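Positive phenol-degradative gene regulator (Ralstonia sp. E2, PDB 5FRY) probably activates transcription of phenol-degradation genes as an ATP-dependent, DNA-binding enhancer-binding protein, its sensory domain, the part present here, binding zinc and a dimethylphenol. Local coordinates at residues 175-178 / 184-187. Residues are numbered along the deposited sequence; the frame is centred on the assembly and turned at random.
With ZN (zinc ion), chain C.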
ATOM      1  N   LEU A 175      -4.527 -12.753 -19.751  1.00 32.45           N
ATOM      2  CA  LEU A 175      -5.055 -13.019 -21.099  1.00 39.53           C
ATOM      3  C   LEU A 175      -6.060 -11.937 -21.517  1.00 39.33           C
ATOM      4  O   LEU A 175      -6.197 -11.613 -22.702  1.00 39.13           O
ATOM      5  CB  LEU A 175      -5.709 -14.396 -21.160  1.00 39.79           C
ATOM      6  CG  LEU A 175      -4.793 -15.582 -20.810  1.00 35.38           C
ATOM      7  CD1 LEU A 175      -5.414 -16.900 -21.263  1.00 45.89           C
ATOM      8  CD2 LEU A 175      -3.395 -15.411 -21.365  1.00 37.73           C
ATOM      9  N   GLU A 176      -6.771 -11.408 -20.529  1.00 39.88           N
ATOM     10  CA  GLU A 176      -7.720 -10.314 -20.716  1.00 39.66           C
ATOM     11  C   GLU A 176      -7.653  -9.417 -19.484  1.00 46.09           C
ATOM     12  O   GLU A 176      -7.244  -9.873 -18.408  1.00 42.87           O
ATOM     13  CB  GLU A 176      -9.135 -10.855 -20.928  1.00 50.48           C
ATOM     14  CG  GLU A 176      -9.209 -11.949 -21.993  1.00 52.64           C
ATOM     15  CD  GLU A 176     -10.487 -12.772 -21.930  1.00 57.15           C
ATOM     16  OE1 GLU A 176     -11.445 -12.353 -21.244  1.00 54.32           O
ATOM     17  OE2 GLU A 176     -10.527 -13.848 -22.569  1.00 60.63           O
ATOM     18  N   CYS A 177      -8.039  -8.153 -19.629  1.00 41.94           N
ATOM     19  CA  CYS A 177      -7.903  -7.204 -18.531  1.00 43.08           C
ATOM     20  C   CYS A 177      -8.814  -5.996 -18.680  1.00 45.07           C
ATOM     21  O   CYS A 177      -8.981  -5.471 -19.779  1.00 46.83           O
ATOM     22  CB  CYS A 177      -6.456  -6.736 -18.428  1.00 36.11           C
ATOM     23  SG  CYS A 177      -6.236  -5.462 -17.191  1.00 40.81           S
ATOM     24  N   VAL A 178      -9.379  -5.546 -17.561  1.00 44.91           N
ATOM     25  CA  VAL A 178     -10.269  -4.388 -17.548  1.00 44.75           C
ATOM     26  C   VAL A 178      -9.576  -3.123 -18.017  1.00 48.03           C
ATOM     27  O   VAL A 178     -10.165  -2.299 -18.720  1.00 50.99           O
ATOM     28  CB  VAL A 178     -10.827  -4.133 -16.149  1.00 44.19           C
ATOM     29  CG1 VAL A 178     -11.763  -5.265 -15.748  1.00 46.17           C
ATOM     30  CG2 VAL A 178      -9.678  -3.984 -15.144  1.00 43.86           C
ATOM     31  N   HIS A 184     -13.412  -7.535 -17.484  1.00 46.29           N
ATOM     32  CA  HIS A 184     -12.770  -8.256 -16.398  1.00 46.18           C
ATOM     33  C   HIS A 184     -11.359  -8.619 -16.791  1.00 46.30           C
ATOM     34  O   HIS A 184     -10.944  -8.419 -17.940  1.00 44.89           O
ATOM     35  CB  HIS A 184     -13.552  -9.525 -16.052  1.00 45.23           C
ATOM     36  CG  HIS A 184     -13.557 -10.542 -17.151  1.00 48.93           C
ATOM     37  ND1 HIS A 184     -14.681 -10.818 -17.905  1.00 50.99           N
ATOM     38  CD2 HIS A 184     -12.576 -11.336 -17.642  1.00 48.92           C
ATOM     39  CE1 HIS A 184     -14.390 -11.738 -18.803  1.00 51.39           C
ATOM     40  NE2 HIS A 184     -13.116 -12.067 -18.672  1.00 48.49           N
ATOM     41  N   CYS A 185     -10.630  -9.191 -15.839  1.00 43.94           N
ATOM     42  CA  CYS A 185      -9.299  -9.688 -16.103  1.00 41.22           C
ATOM     43  C   CYS A 185      -9.340 -11.209 -16.076  1.00 35.00           C
ATOM     44  O   CYS A 185     -10.120 -11.789 -15.320  1.00 37.55           O
ATOM     45  CB  CYS A 185      -8.292  -9.150 -15.068  1.00 35.88           C
ATOM     46  SG  CYS A 185      -8.171  -7.336 -14.946  1.00 40.08           S
ATOM     47  N   ARG A 186      -8.521 -11.844 -16.911  1.00 42.75           N
ATOM     48  CA  ARG A 186      -8.337 -13.290 -16.877  1.00 35.01           C
ATOM     49  C   ARG A 186      -6.872 -13.653 -17.060  1.00 37.19           C
ATOM     50  O   ARG A 186      -6.162 -13.056 -17.873  1.00 32.18           O
ATOM     51  CB  ARG A 186      -9.166 -13.981 -17.959  1.00 45.25           C
ATOM     52  CG  ARG A 186      -8.809 -15.429 -18.159  1.00 45.74           C
ATOM     53  CD  ARG A 186      -9.707 -16.065 -19.198  1.00 54.12           C
ATOM     54  NE  ARG A 186     -11.104 -15.798 -18.887  1.00 64.62           N
ATOM     55  CZ  ARG A 186     -12.134 -16.314 -19.548  1.00 69.44           C
ATOM     56  NH1 ARG A 186     -11.921 -17.138 -20.568  1.00 69.36           N
ATOM     57  NH2 ARG A 186     -13.373 -16.004 -19.182  1.00 62.44           N
ATOM     58  N   ILE A 187      -6.428 -14.667 -16.332  1.00 33.35           N
ATOM     59  CA  ILE A 187      -5.003 -14.940 -16.270  1.00 35.33           C
ATOM     60  C   ILE A 187      -4.671 -16.424 -16.425  1.00 36.38           C
ATOM     61  O   ILE A 187      -5.480 -17.307 -16.099  1.00 37.08           O
ATOM     62  CB  ILE A 187      -4.392 -14.432 -14.937  1.00 33.10           C
ATOM     63  CG1 ILE A 187      -5.045 -15.141 -13.753  1.00 35.41           C
ATOM     64  CG2 ILE A 187      -4.542 -12.918 -14.810  1.00 34.61           C
ATOM     65  CD1 ILE A 187      -4.370 -14.871 -12.425  1.00 32.82           C
TER
HETATM   66 ZN    ZN C1208      -6.060  -6.646 -15.365  1.00 37.96          ZN
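Cys177 and Cys185 meet through a shared zinc ion, which lies 2.2 Å from Cys177 SG and 2.3 Å from Cys185 SG. Each thiolate is aimed at the metal by its first torsion: SG of Cys177 stands anti to its backbone N (chi1 175°), whereas SG of Cys185 is turned anti to its carbonyl carbon. Glu174 and Cys151 of the same chain complete the four-residue site. In the second shell, Val178 N donates a nearly straight hydrogen bond to Cys185 SG (3.4 Å, 164° at the hydrogen), which probably moderates the negative charge on the sulfur, while CG2 of Val178 packs against the same atom.

Beyond the metal, the backbones run antiparallel, with Glu176 and Arg186 as a hydrogen-bonded pair. Arg186 N donates to Glu176 O (2.8 Å), and Arg186 O accepts from both Leu175 N and Glu176 N, so that Leu175 and Glu176 both face Arg186, a classic beta bulge. On one face of the sheet, the Glu176 side chain lies alongside that of Arg186, pointing the same way. Its OE2 sits over one guanidinium face, offset toward the rim and 4.1 Å from NH1, too far for a salt bridge and with no N-H pointing at it, so any attraction is probably only between the charges. OE1 receives a weak, bent hydrogen bond from His184 NE2 (3.1 Å).

Ile187, farther along the same strand, touches the bound 3,4-dimethylphenol. The arrangement is a beta hairpin of strands 170-176 and 185-191, with a bulge and a Cys3Glu zinc site near its turn, in the V4R domain.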